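Local coordinates for protein putative phosphatase (DUF442) (Shewanella putrefaciens CN-32, PDB 3GXH) that probably acts as a cysteine-dependent phosphatase of the tyrosine phosphatase superfamily, cleaving phosphate esters of a substrate not yet identified, at residues A[11-15]-A[25-29]; A[19-23]-A[97-101]; A[44-50]-A[69-75]; A[74-78]-A[107-111]; A[85-89]-A[151-155]. All coordinates share one frame; numbering follows the deposited sequence.

Contact 1 (A[11-15]-A[25-29]); sequences GIRAL and SGLPN. With EDO (1,2-ethanediol), chain G; SO4 (sulfate ion), chain F; SO4 (sulfate ion), chain E.
Gly-26 N donates to Arg-13 O (2.8 Å, N-H...O 143°), tying the loop 25-29 to the central peptide of a type II turn that runs from Ile-12 to Leu-15. Glycine suits its place because it has no side chain to collide with that carbonyl. The other end of the same peptide, Ala-14 N, donates to a sulfate, probably a crystallisation component. On the inner side Ile-12 places CG2 opposite its own backbone N, from where the methyl reaches Ser-25 OG at 3.8 Å and Pro-28 CG at 4.2 Å. The serine hydroxyl bonds to the next residue's carbonyl: with OG held between N and C (chi1 76°) it donates in the carbonyl plane to Gly-26 O, 2.7 Å away, which meets its polar need beside apolar neighbours. Arg-13 behaves otherwise. Its extended chain leads off toward solvent, and two nitrogens at the guanidinium edge take different partners, NH1 an ethanediol O2 and NH2 a second sulfate O3. A water links the two backbones, accepting from Arg-13 N (2.9 Å) and donating to Leu-27 O (2.8 Å). Ile-12 and Pro-28 both rest on Leu-36 of helix 30-38, Leu-27 and Pro-28 lie against His-103 of strand 100-103, and Asn-107, just before helix 108-120, donates to Ala-14 O.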
# COMPACT_ATOMS: atom_id res chain seq x y z
N GLY A 11 13.93 0.45 -8.18
CA GLY A 11 14.80 -0.11 -7.14
C GLY A 11 14.12 -0.24 -5.81
O GLY A 11 14.68 -0.87 -4.91
N ILE A 12 12.89 0.26 -5.65
CA ILE A 12 12.12 0.08 -4.42
C ILE A 12 11.60 -1.35 -4.33
O ILE A 12 11.03 -1.94 -5.27
CB ILE A 12 10.99 1.09 -4.31
CG1 ILE A 12 11.59 2.47 -4.28
CG2 ILE A 12 10.10 0.85 -3.10
CD1 ILE A 12 10.57 3.60 -4.46
N ARG A 13 11.87 -1.94 -3.17
CA ARG A 13 11.48 -3.30 -2.93
C ARG A 13 10.02 -3.57 -3.25
O ARG A 13 9.14 -2.89 -2.76
CB ARG A 13 11.72 -3.69 -1.44
CG ARG A 13 11.46 -5.13 -1.08
CD ARG A 13 11.83 -5.39 0.36
NE ARG A 13 11.62 -6.79 0.67
CZ ARG A 13 11.95 -7.32 1.85
NH1 ARG A 13 12.47 -6.56 2.80
NH2 ARG A 13 11.68 -8.60 2.07
N ALA A 14 9.77 -4.58 -4.08
CA ALA A 14 8.41 -5.06 -4.39
C ALA A 14 7.48 -3.98 -4.91
O ALA A 14 6.25 -4.08 -4.76
CB ALA A 14 7.80 -5.79 -3.19
N LEU A 15 8.02 -2.98 -5.59
CA LEU A 15 7.18 -1.91 -6.16
C LEU A 15 6.33 -2.37 -7.32
O LEU A 15 6.81 -3.03 -8.25
CB LEU A 15 8.02 -0.69 -6.54
CG LEU A 15 7.12 0.55 -6.88
CD1 LEU A 15 7.55 1.80 -6.20
CD2 LEU A 15 7.22 0.67 -8.34
N SER A 25 4.06 -0.95 -2.59
CA SER A 25 5.42 -1.43 -2.48
C SER A 25 5.75 -2.02 -1.15
O SER A 25 4.96 -1.98 -0.20
CB SER A 25 6.43 -0.31 -2.78
OG SER A 25 6.58 0.63 -1.73
N GLY A 26 6.96 -2.55 -1.09
CA GLY A 26 7.62 -2.79 0.16
C GLY A 26 8.29 -1.55 0.70
O GLY A 26 7.96 -0.42 0.37
N LEU A 27 9.26 -1.73 1.62
CA LEU A 27 9.71 -0.60 2.42
C LEU A 27 10.74 0.25 1.71
O LEU A 27 11.85 -0.23 1.47
CB LEU A 27 10.32 -1.13 3.73
CG LEU A 27 10.82 -0.07 4.74
CD1 LEU A 27 9.73 0.87 5.12
CD2 LEU A 27 11.38 -0.80 5.96
N PRO A 28 10.44 1.50 1.39
CA PRO A 28 11.48 2.37 0.84
C PRO A 28 12.56 2.68 1.85
O PRO A 28 12.22 2.84 3.02
CB PRO A 28 10.72 3.66 0.41
CG PRO A 28 9.28 3.18 0.34
CD PRO A 28 9.17 2.23 1.48
N ASN A 29 13.83 2.72 1.47
CA ASN A 29 14.84 3.28 2.33
C ASN A 29 14.75 4.80 2.26
O ASN A 29 13.94 5.39 1.54
CB ASN A 29 16.22 2.73 1.97
CG ASN A 29 16.69 3.12 0.62
OD1 ASN A 29 16.40 4.19 0.09
ND2 ASN A 29 17.48 2.22 0.04
C1 EDO G . 14.05 -1.78 3.37
O1 EDO G . 14.21 -0.60 2.93
C2 EDO G . 13.95 -2.78 2.19
O2 EDO G . 13.82 -4.07 2.74
S SO4 F . 11.56 -7.42 -4.81
O1 SO4 F . 11.02 -8.19 -5.88
O2 SO4 F . 10.64 -7.47 -3.70
O3 SO4 F . 12.85 -7.96 -4.30
O4 SO4 F . 11.77 -6.11 -5.27
S SO4 E . 9.76 -11.57 -0.33
O1 SO4 E . 9.95 -11.19 -1.73
O2 SO4 E . 10.11 -12.97 -0.05
O3 SO4 E . 10.54 -10.68 0.51
O4 SO4 E . 8.36 -11.38 -0.14
O HOH W 1 13.13 -0.54 -0.96

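Contact 2 (A[19-23]-A[97-101]); sequences APQLL and GKDVL
Val-100 O is gripped twice from the neighbouring strand: Leu-23 N donates to Val-100 O at 2.9 Å, and Leu-22 CA lies 3.4 Å from Val-100 O in a CA-H...O contact. One step back, Val-100 N returns a bond to Gln-21 O (3.0 Å). This ladder is parallel, pairing Leu-22 with Val-100 and Leu-23 with Leu-101. Strand 22-25 thus borders strand 100-103 within the mixed five-stranded sheet, while the type I turn from Ala-19 to Leu-22 folds strand 16-19 back along its other side as a tight hairpin. Proline in the first corner of that turn fits well, since its ring fixes the phi the turn needs.

Before the paired strands begin, polar side chains take over. Gln-21 and Asp-99 cross at about a right angle, the aspartate OD1 lying 3.3 Å from Gln-21 CB; a water donates both to this oxygen (2.6 Å) and to Pro-20 O. Extended beyond CG, the glutamine carries NE2 to Gly-97 O for a weak bond, bent at the hydrogen; Gly-97 itself has a positive phi that glycine adopts easily. On one face Leu-22 CD1 meets Val-100 CG1 at 4.1 Å; Met-92 of helix 82-94 touches both residues, and Ala-114 of helix 108-120 touches Leu-22. On the other, Leu-101 directs CD1 to Leu-23 CB (3.7 Å), with Val-41 touching both leucines.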
# COMPACT_ATOMS: atom_id res chain seq x y z
N ALA A 19 -2.31 1.47 -10.38
CA ALA A 19 -3.12 2.37 -11.20
C ALA A 19 -2.31 3.64 -11.47
O ALA A 19 -1.29 3.87 -10.85
CB ALA A 19 -4.35 2.71 -10.49
N PRO A 20 -2.73 4.46 -12.45
CA PRO A 20 -1.90 5.64 -12.71
C PRO A 20 -1.61 6.54 -11.47
O PRO A 20 -0.48 7.09 -11.42
CB PRO A 20 -2.68 6.36 -13.82
CG PRO A 20 -3.26 5.17 -14.61
CD PRO A 20 -3.72 4.22 -13.52
N GLN A 21 -2.52 6.62 -10.50
CA GLN A 21 -2.27 7.36 -9.21
C GLN A 21 -2.05 6.52 -7.92
O GLN A 21 -2.14 7.05 -6.82
CB GLN A 21 -3.39 8.37 -8.91
CG GLN A 21 -3.70 9.40 -10.03
CD GLN A 21 -4.83 10.44 -9.63
OE1 GLN A 21 -5.99 10.08 -9.36
NE2 GLN A 21 -4.43 11.67 -9.48
N LEU A 22 -1.91 5.20 -8.06
CA LEU A 22 -1.69 4.36 -6.88
C LEU A 22 -0.53 3.41 -7.13
O LEU A 22 -0.57 2.55 -8.02
CB LEU A 22 -2.93 3.51 -6.58
CG LEU A 22 -2.82 2.67 -5.32
CD1 LEU A 22 -2.59 3.48 -4.06
CD2 LEU A 22 -4.13 1.78 -5.26
N LEU A 23 0.51 3.54 -6.31
CA LEU A 23 1.62 2.63 -6.21
C LEU A 23 1.46 1.80 -4.96
O LEU A 23 0.94 2.27 -3.95
CB LEU A 23 2.91 3.41 -6.11
CG LEU A 23 3.27 4.33 -7.25
CD1 LEU A 23 4.56 5.05 -6.97
CD2 LEU A 23 3.36 3.52 -8.57
N GLY A 97 -7.62 12.39 -5.76
CA GLY A 97 -6.91 13.02 -6.85
C GLY A 97 -5.39 13.15 -6.66
O GLY A 97 -4.70 13.67 -7.53
N LYS A 98 -4.90 12.71 -5.50
CA LYS A 98 -3.46 12.73 -5.25
C LYS A 98 -2.79 11.42 -5.69
O LYS A 98 -3.42 10.36 -5.74
CB LYS A 98 -3.17 12.97 -3.76
CG LYS A 98 -3.74 14.26 -3.19
CD LYS A 98 -2.99 15.45 -3.71
CE LYS A 98 -3.36 16.76 -2.97
NZ LYS A 98 -2.89 17.95 -3.75
N ASP A 99 -1.48 11.50 -5.95
CA ASP A 99 -0.69 10.30 -6.22
C ASP A 99 -0.22 9.70 -4.90
O ASP A 99 0.39 10.39 -4.09
CB ASP A 99 0.49 10.61 -7.10
CG ASP A 99 0.05 10.91 -8.52
OD1 ASP A 99 -0.61 10.05 -9.12
OD2 ASP A 99 0.27 12.02 -8.97
N VAL A 100 -0.58 8.44 -4.66
CA VAL A 100 -0.41 7.77 -3.38
C VAL A 100 0.48 6.54 -3.54
O VAL A 100 0.36 5.77 -4.52
CB VAL A 100 -1.76 7.31 -2.86
CG1 VAL A 100 -1.64 6.55 -1.52
CG2 VAL A 100 -2.74 8.52 -2.75
N LEU A 101 1.36 6.35 -2.58
CA LEU A 101 2.01 5.05 -2.35
C LEU A 101 1.44 4.42 -1.10
O LEU A 101 1.42 5.11 -0.05
CB LEU A 101 3.52 5.25 -2.12
CG LEU A 101 4.26 4.00 -1.64
CD1 LEU A 101 4.24 2.88 -2.70
CD2 LEU A 101 5.70 4.27 -1.23
O HOH W 2 -0.47 9.75 -11.74

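Contact 3 (A[44-50]-A[69-75]); sequences VINLMPD and DYVYIPV
Asn-46 N donates to Val-71 O (2.8 Å) and Asn-46 O accepts from Ile-73 N, the middle rungs of a parallel ladder that also joins Val-44 to Asp-69 and Val-71. Past the end of the regular strands the pairing goes on, Val-75 N reaching Leu-47 O. The strands belong to a beta-alpha-beta unit whose helix, 59-65, lies between them in sequence.

Side-chain hydrogen bonds gather on the face of Val-44, Tyr-70 and Tyr-72. Asn-46, its CG opposite the backbone N (chi1 179°), uses both ends of its amide: ND2 points in its own plane to Tyr-70 OH (2.9 Å, 173°), and OD1 accepts from Met-48 N in an Asx turn. Tyr-72 OH in turn accepts from Asp-50 N (2.9 Å). A water bonded to Tyr-70 OH at 2.6 Å also donates to Asp-50 OD1.

The Asp-50 carboxylate lies almost parallel to the Tyr-72 ring, 6° apart, near its hydroxyl end, with the water over the same ring; Pro-74 CD sits over the centre of the opposite face, 3.5 Å above it.

Apolar contacts line the other face of the sheet, where Ile-45 and Val-71 run side by side (CG1 to CB 4.0 Å), their branched chains suited to strands. Beyond the strand ends Leu-47 CB meets Val-75 CG2 at 4.0 Å, both residues touching Phe-113 of helix 108-120.

With both amide ends engaged, Asn-46 has its flip fixed; Tyr-70 OH holds that amide, and Tyr-72 OH ties the backbone of Asp-50, beyond the Asx turn, to the outermost strand.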
# COMPACT_ATOMS: atom_id res chain seq x y z
N VAL A 44 2.22 9.15 1.33
CA VAL A 44 2.65 7.82 1.63
C VAL A 44 1.79 7.26 2.75
O VAL A 44 1.68 7.93 3.80
CB VAL A 44 4.12 7.79 2.09
CG1 VAL A 44 4.52 6.37 2.54
CG2 VAL A 44 5.05 8.25 0.95
N ILE A 45 1.16 6.12 2.52
CA ILE A 45 0.32 5.41 3.48
C ILE A 45 1.09 4.16 3.88
O ILE A 45 1.35 3.30 3.07
CB ILE A 45 -1.08 5.08 2.94
CG1 ILE A 45 -1.77 6.36 2.45
CG2 ILE A 45 -1.87 4.33 4.03
CD1 ILE A 45 -3.12 6.08 1.83
N ASN A 46 1.49 4.11 5.16
CA ASN A 46 2.35 3.06 5.71
C ASN A 46 1.51 2.13 6.53
O ASN A 46 0.87 2.53 7.50
CB ASN A 46 3.40 3.70 6.59
CG ASN A 46 4.33 2.71 7.23
OD1 ASN A 46 4.40 1.51 6.84
ND2 ASN A 46 5.02 3.19 8.28
N LEU A 47 1.47 0.86 6.10
CA LEU A 47 0.74 -0.24 6.80
C LEU A 47 1.64 -1.09 7.70
O LEU A 47 1.15 -2.01 8.33
CB LEU A 47 0.03 -1.16 5.79
CG LEU A 47 -0.86 -0.51 4.76
CD1 LEU A 47 -1.47 -1.56 3.85
CD2 LEU A 47 -1.95 0.40 5.35
N MSE A 48 2.93 -0.81 7.70
CA MSE A 48 3.90 -1.57 8.48
C MSE A 48 3.96 -1.08 9.91
O MSE A 48 4.30 0.06 10.15
CB MSE A 48 5.26 -1.43 7.82
CG MSE A 48 6.41 -2.07 8.57
SE MSE A 48 8.05 -1.83 7.59
CE MSE A 48 9.17 -3.13 8.53
N PRO A 49 3.71 -1.95 10.89
CA PRO A 49 3.83 -1.50 12.28
C PRO A 49 5.23 -0.98 12.60
O PRO A 49 6.27 -1.60 12.26
CB PRO A 49 3.54 -2.79 13.09
CG PRO A 49 2.67 -3.60 12.20
CD PRO A 49 3.23 -3.34 10.82
N ASP A 50 5.26 0.15 13.33
CA ASP A 50 6.51 0.78 13.77
C ASP A 50 7.28 -0.20 14.66
O ASP A 50 8.50 -0.10 14.75
CB ASP A 50 6.20 2.02 14.62
CG ASP A 50 5.74 3.23 13.83
OD1 ASP A 50 5.96 3.33 12.63
OD2 ASP A 50 5.21 4.12 14.54
N ASP A 69 2.95 13.93 2.24
CA ASP A 69 2.05 13.74 3.37
C ASP A 69 2.19 12.29 3.84
O ASP A 69 2.48 11.41 3.03
CB ASP A 69 0.59 13.99 2.94
CG ASP A 69 0.29 15.41 2.61
OD1 ASP A 69 0.97 16.31 3.11
OD2 ASP A 69 -0.68 15.59 1.84
N TYR A 70 2.02 12.06 5.14
CA TYR A 70 2.22 10.78 5.76
C TYR A 70 0.96 10.32 6.49
O TYR A 70 0.40 11.07 7.28
CB TYR A 70 3.38 10.89 6.77
CG TYR A 70 3.69 9.60 7.46
CD1 TYR A 70 4.16 8.52 6.72
CD2 TYR A 70 3.50 9.43 8.83
CE1 TYR A 70 4.46 7.31 7.31
CE2 TYR A 70 3.82 8.21 9.42
CZ TYR A 70 4.33 7.17 8.68
OH TYR A 70 4.62 5.93 9.25
N VAL A 71 0.52 9.11 6.21
CA VAL A 71 -0.58 8.43 6.89
C VAL A 71 -0.09 7.10 7.43
O VAL A 71 0.49 6.29 6.64
CB VAL A 71 -1.80 8.25 5.96
CG1 VAL A 71 -2.97 7.68 6.75
CG2 VAL A 71 -2.16 9.54 5.23
N TYR A 72 -0.33 6.81 8.71
CA TYR A 72 0.12 5.60 9.36
C TYR A 72 -1.09 4.80 9.80
O TYR A 72 -1.84 5.22 10.66
CB TYR A 72 0.99 5.96 10.57
CG TYR A 72 1.45 4.82 11.41
CD1 TYR A 72 2.18 3.75 10.83
CD2 TYR A 72 1.20 4.76 12.74
CE1 TYR A 72 2.66 2.76 11.61
CE2 TYR A 72 1.66 3.71 13.53
CZ TYR A 72 2.40 2.71 12.95
OH TYR A 72 2.87 1.65 13.75
N ILE A 73 -1.28 3.63 9.19
CA ILE A 73 -2.36 2.69 9.47
C ILE A 73 -1.72 1.32 9.67
O ILE A 73 -1.72 0.49 8.74
CB ILE A 73 -3.44 2.72 8.35
CG1 ILE A 73 -3.99 4.11 8.14
CG2 ILE A 73 -4.59 1.72 8.67
CD1 ILE A 73 -4.89 4.29 6.94
N PRO A 74 -1.19 1.04 10.86
CA PRO A 74 -0.46 -0.21 11.00
C PRO A 74 -1.40 -1.39 10.98
O PRO A 74 -2.43 -1.38 11.64
CB PRO A 74 0.19 -0.07 12.39
CG PRO A 74 -0.68 0.90 13.14
CD PRO A 74 -1.09 1.89 12.07
N VAL A 75 -1.00 -2.45 10.29
CA VAL A 75 -1.86 -3.63 10.12
C VAL A 75 -1.09 -4.80 10.72
O VAL A 75 0.06 -5.09 10.37
CB VAL A 75 -2.14 -3.91 8.64
CG1 VAL A 75 -2.94 -5.22 8.45
CG2 VAL A 75 -2.89 -2.73 8.03
O HOH W 3 4.83 5.78 11.88

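Contact 4 (A[74-78]-A[107-111]); sequences PVDWQ and NYRAS. With SO4 (sulfate ion), chain D.
Val-75 O receives two bonds from one guanidinium, side-on: Arg-109 NE at 2.8 Å and NH2 at 3.0 Å, both with the oxygen in the guanidinium plane. The remaining nitrogen, NH1, donates to sulfate O4 (3.0 Å), and that oxygen is also held by Arg-109 N. Tyr-108 N takes sulfate O1 at 2.9 Å. Over one face of the guanidinium lies Trp-77 CE3, 3.7 Å from NH1, with the two planes inclined by 42°; farther along the indole, CZ3 touches Tyr-108 CB at 3.9 Å.

Backbone N-H groups of Leu-105 and Ala-106 bind the same ion, a pattern consistent with the phosphate-binding P-loop of cysteine-based phosphatases, in which a loop and the first turn of a helix cradle the anion and an arginine closes round it. The sulfate probably came from the crystallisation liquor; it may mimic a substrate phosphate.

In the second shell, Pro-49 lies against Arg-109, whose extended chain spans from helix to loop. Ser-111 OG donates to Asn-107 O (2.7 Å), bracing the start of helix 108-120. Trp-144 NE1 donates to Trp-77 O and its ring meets that of Trp-77, while Tyr-108 OH bonds Glu-137.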
# COMPACT_ATOMS: atom_id res chain seq x y z
N PRO A 74 -1.19 1.04 10.86
CA PRO A 74 -0.46 -0.21 11.00
C PRO A 74 -1.40 -1.39 10.98
O PRO A 74 -2.43 -1.38 11.64
CB PRO A 74 0.19 -0.07 12.39
CG PRO A 74 -0.68 0.90 13.14
CD PRO A 74 -1.09 1.89 12.07
N VAL A 75 -1.00 -2.45 10.29
CA VAL A 75 -1.86 -3.63 10.12
C VAL A 75 -1.09 -4.80 10.72
O VAL A 75 0.06 -5.09 10.37
CB VAL A 75 -2.14 -3.91 8.64
CG1 VAL A 75 -2.94 -5.22 8.45
CG2 VAL A 75 -2.89 -2.73 8.03
N ASP A 76 -1.76 -5.48 11.67
CA ASP A 76 -1.21 -6.65 12.29
C ASP A 76 -1.30 -7.82 11.33
O ASP A 76 -2.37 -8.13 10.83
CB ASP A 76 -2.01 -6.98 13.57
CG ASP A 76 -1.48 -8.22 14.27
OD1 ASP A 76 -0.41 -8.13 14.86
OD2 ASP A 76 -2.12 -9.27 14.21
N TRP A 77 -0.19 -8.49 11.09
CA TRP A 77 -0.16 -9.63 10.16
C TRP A 77 -1.05 -10.77 10.58
O TRP A 77 -1.74 -11.36 9.73
CB TRP A 77 1.28 -10.16 9.99
CG TRP A 77 1.32 -11.29 9.02
CD1 TRP A 77 1.55 -12.60 9.31
CD2 TRP A 77 1.11 -11.23 7.62
NE1 TRP A 77 1.47 -13.36 8.18
CE2 TRP A 77 1.18 -12.54 7.12
CE3 TRP A 77 0.81 -10.19 6.72
CZ2 TRP A 77 1.04 -12.83 5.77
CZ3 TRP A 77 0.68 -10.48 5.40
CH2 TRP A 77 0.78 -11.77 4.93
N GLN A 78 -1.06 -11.11 11.87
CA GLN A 78 -1.82 -12.27 12.36
C GLN A 78 -3.31 -11.95 12.56
O GLN A 78 -4.13 -12.86 12.78
CB GLN A 78 -1.20 -12.77 13.67
CG GLN A 78 -1.67 -14.16 14.09
CD GLN A 78 -1.07 -14.59 15.43
OE1 GLN A 78 -0.45 -13.79 16.12
NE2 GLN A 78 -1.27 -15.86 15.79
N ASN A 107 5.22 -5.73 0.45
CA ASN A 107 4.05 -5.52 -0.38
C ASN A 107 3.00 -6.62 -0.27
O ASN A 107 2.17 -6.72 -1.16
CB ASN A 107 4.42 -5.24 -1.85
CG ASN A 107 3.33 -4.38 -2.59
OD1 ASN A 107 2.39 -3.89 -1.99
ND2 ASN A 107 3.54 -4.18 -3.86
N TYR A 108 2.94 -7.36 0.84
CA TYR A 108 1.82 -8.31 1.02
C TYR A 108 0.60 -7.54 1.51
O TYR A 108 -0.43 -7.45 0.84
CB TYR A 108 2.16 -9.40 2.00
CG TYR A 108 2.98 -10.52 1.42
CD1 TYR A 108 4.29 -10.34 1.05
CD2 TYR A 108 2.45 -11.78 1.32
CE1 TYR A 108 5.07 -11.42 0.60
CE2 TYR A 108 3.21 -12.88 0.84
CZ TYR A 108 4.52 -12.66 0.49
OH TYR A 108 5.32 -13.73 0.04
N ARG A 109 0.69 -6.89 2.67
CA ARG A 109 -0.43 -6.10 3.19
C ARG A 109 -0.88 -5.08 2.14
O ARG A 109 -2.11 -4.94 1.87
CB ARG A 109 -0.04 -5.31 4.45
CG ARG A 109 0.14 -6.14 5.69
CD ARG A 109 1.05 -5.28 6.60
NE ARG A 109 1.29 -5.73 7.96
CZ ARG A 109 2.26 -6.55 8.33
NH1 ARG A 109 2.99 -7.23 7.44
NH2 ARG A 109 2.45 -6.78 9.60
N ALA A 110 0.04 -4.31 1.56
CA ALA A 110 -0.31 -3.21 0.67
C ALA A 110 -0.95 -3.65 -0.63
O ALA A 110 -1.92 -3.03 -1.08
CB ALA A 110 0.93 -2.27 0.43
N SER A 111 -0.47 -4.70 -1.25
CA SER A 111 -1.10 -5.17 -2.50
C SER A 111 -2.51 -5.73 -2.22
O SER A 111 -3.41 -5.54 -3.06
CB SER A 111 -0.23 -6.18 -3.24
OG SER A 111 -0.07 -7.40 -2.52
S SO4 D . 4.48 -7.45 4.37
O1 SO4 D . 4.84 -7.60 3.00
O2 SO4 D . 4.84 -8.64 5.15
O3 SO4 D . 5.18 -6.30 4.94
O4 SO4 D . 3.04 -7.14 4.46

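Contact 5 (A[85-89]-A[151-155]); sequences VEAFF and VSAKY
Val-151 meets Val-85 tip to tip, the two CG1 methyls 4.2 Å apart, and the same methyl of Val-151 lies equally far from Phe-89 CZ. On both valines CG1 stands opposite the backbone N, which directs it out from the helix into the seam between helices 82-94 and 142-154. Compact, branched valines suit this buried spot, where the larger Phe-89 ring comes in from the opposite direction and Val-85 CG1 covers part of one of its faces.

Lys-154, a turn further on, sits at the solvent margin. Its fully extended chain (chi1 -177°) carries NZ to 3.7 Å from Glu-86 OE2, a long salt bridge that is doubtful, since it depends on the one glutamate conformer given. A long, flexible lysine suits this exposed position because its amine can stay in water.

Tyr-155 follows the last helical residue, its N still bonded to Val-151 O (3.1 Å). In the conformer given, its ring receives the edge of Phe-89 on its face in an offset edge-to-face pair, centroids 5.6 Å apart and planes at 71°, with the nearest atoms, CE2 of each ring, 3.7 Å apart. The tyrosine also turns its hydroxyl toward the Glu-86 carboxylate, but both residues were modelled in two conformers, and the details of that meeting are doubtful.

Helix 108-120 lies against both partners: Val-85 touches its Phe-113, Ser-152 its Leu-116 and Leu-119, and Lys-120 forms a cation-pi contact with Phe-89.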
# COMPACT_ATOMS: atom_id res chain seq x y z
N VAL A 85 -8.85 -1.92 6.92
CA VAL A 85 -9.19 -1.71 5.51
C VAL A 85 -10.03 -0.45 5.33
O VAL A 85 -9.75 0.39 4.47
CB VAL A 85 -9.86 -2.95 4.91
CG1 VAL A 85 -10.26 -2.70 3.42
CG2 VAL A 85 -8.93 -4.17 5.01
N GLU A 86 -11.05 -0.30 6.17
CA GLU A 86 -11.91 0.89 6.14
C GLU A 86 -11.14 2.18 6.41
O GLU A 86 -11.37 3.19 5.76
CB GLU A 86 -13.04 0.75 7.14
CG GLU A 86 -14.06 -0.31 6.76
CD GLU A 86 -14.89 0.07 5.55
OE1 GLU A 86 -15.06 1.29 5.29
OE2 GLU A 86 -15.38 -0.86 4.87
N ALA A 87 -10.20 2.13 7.34
CA ALA A 87 -9.38 3.27 7.61
C ALA A 87 -8.54 3.65 6.38
O ALA A 87 -8.36 4.82 6.03
CB ALA A 87 -8.47 3.00 8.90
N PHE A 88 -8.00 2.64 5.70
CA PHE A 88 -7.32 2.89 4.43
C PHE A 88 -8.23 3.51 3.39
O PHE A 88 -7.87 4.44 2.70
CB PHE A 88 -6.69 1.57 3.93
CG PHE A 88 -6.10 1.65 2.57
CD1 PHE A 88 -5.01 2.46 2.31
CD2 PHE A 88 -6.58 0.84 1.53
CE1 PHE A 88 -4.48 2.56 1.02
CE2 PHE A 88 -6.05 0.93 0.23
CZ PHE A 88 -5.00 1.78 -0.02
N PHE A 89 -9.41 2.94 3.24
CA PHE A 89 -10.35 3.49 2.28
C PHE A 89 -10.70 4.95 2.58
O PHE A 89 -10.71 5.81 1.67
CB PHE A 89 -11.67 2.71 2.27
CG PHE A 89 -11.63 1.30 1.73
CD1 PHE A 89 -10.55 0.75 1.06
CD2 PHE A 89 -12.76 0.51 1.90
CE1 PHE A 89 -10.61 -0.53 0.56
CE2 PHE A 89 -12.83 -0.78 1.40
CZ PHE A 89 -11.72 -1.30 0.74
N VAL A 151 -14.62 -8.40 3.07
CA VAL A 151 -14.66 -7.03 2.57
C VAL A 151 -15.22 -7.02 1.17
O VAL A 151 -15.99 -6.08 0.84
CB VAL A 151 -13.28 -6.37 2.56
CG1 VAL A 151 -13.31 -5.03 1.76
CG2 VAL A 151 -12.81 -6.11 3.94
N SER A 152 -14.88 -8.01 0.34
CA SER A 152 -15.39 -8.11 -1.02
C SER A 152 -16.91 -8.18 -0.97
O SER A 152 -17.60 -7.42 -1.66
CB SER A 152 -14.82 -9.31 -1.76
OG SER A 152 -13.41 -9.19 -1.90
N ALA A 153 -17.44 -9.07 -0.13
CA ALA A 153 -18.91 -9.20 0.04
C ALA A 153 -19.58 -7.93 0.58
O ALA A 153 -20.69 -7.57 0.13
CB ALA A 153 -19.26 -10.41 0.92
N LYS A 154 -18.95 -7.24 1.52
CA LYS A 154 -19.48 -6.03 2.12
C LYS A 154 -19.70 -4.92 1.08
O LYS A 154 -20.71 -4.18 1.16
CB LYS A 154 -18.52 -5.53 3.22
CG LYS A 154 -19.03 -4.32 3.96
CD LYS A 154 -18.15 -3.93 5.14
CE LYS A 154 -18.62 -2.60 5.75
NZ LYS A 154 -18.00 -2.35 7.07
N TYR A 155 -18.79 -4.85 0.09
CA TYR A 155 -18.81 -3.74 -0.86
C TYR A 155 -19.26 -4.15 -2.26
O TYR A 155 -18.87 -3.54 -3.26
CB TYR A 155 -17.46 -3.03 -0.89
CG TYR A 155 -17.27 -2.21 0.35
CD1 TYR A 155 -18.04 -1.07 0.57
CD2 TYR A 155 -16.37 -2.58 1.33
CE1 TYR A 155 -17.90 -0.32 1.71
CE2 TYR A 155 -16.22 -1.83 2.47
CZ TYR A 155 -16.99 -0.69 2.66
OH TYR A 155 -16.85 0.06 3.79

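How the contacts relate
Contacts 2 and 3 share one sheet, their neighbouring strands 100-103 and 43-46 joined by a probable hydrogen bond from Ile-45 N to Leu-101 O; their centres lie about 15 Å apart, and along the chain contact 3 falls between the segments of contact 2. Contact 1 lies at the C-terminal end of strand 22-25, its segments alternating with those of contact 2, and touches contact 4 through Ala-14 and Asn-107. Contact 4 begins where contact 3 ends, centres about 10 Å apart, and holds the sulfate where strand ends meet helix 108-120, the probable active site. Contact 5 joins helices beyond the sheet, about 24 Å from contact 1 between centres, yet its Phe-88 packs on Ile-45 of contact 3.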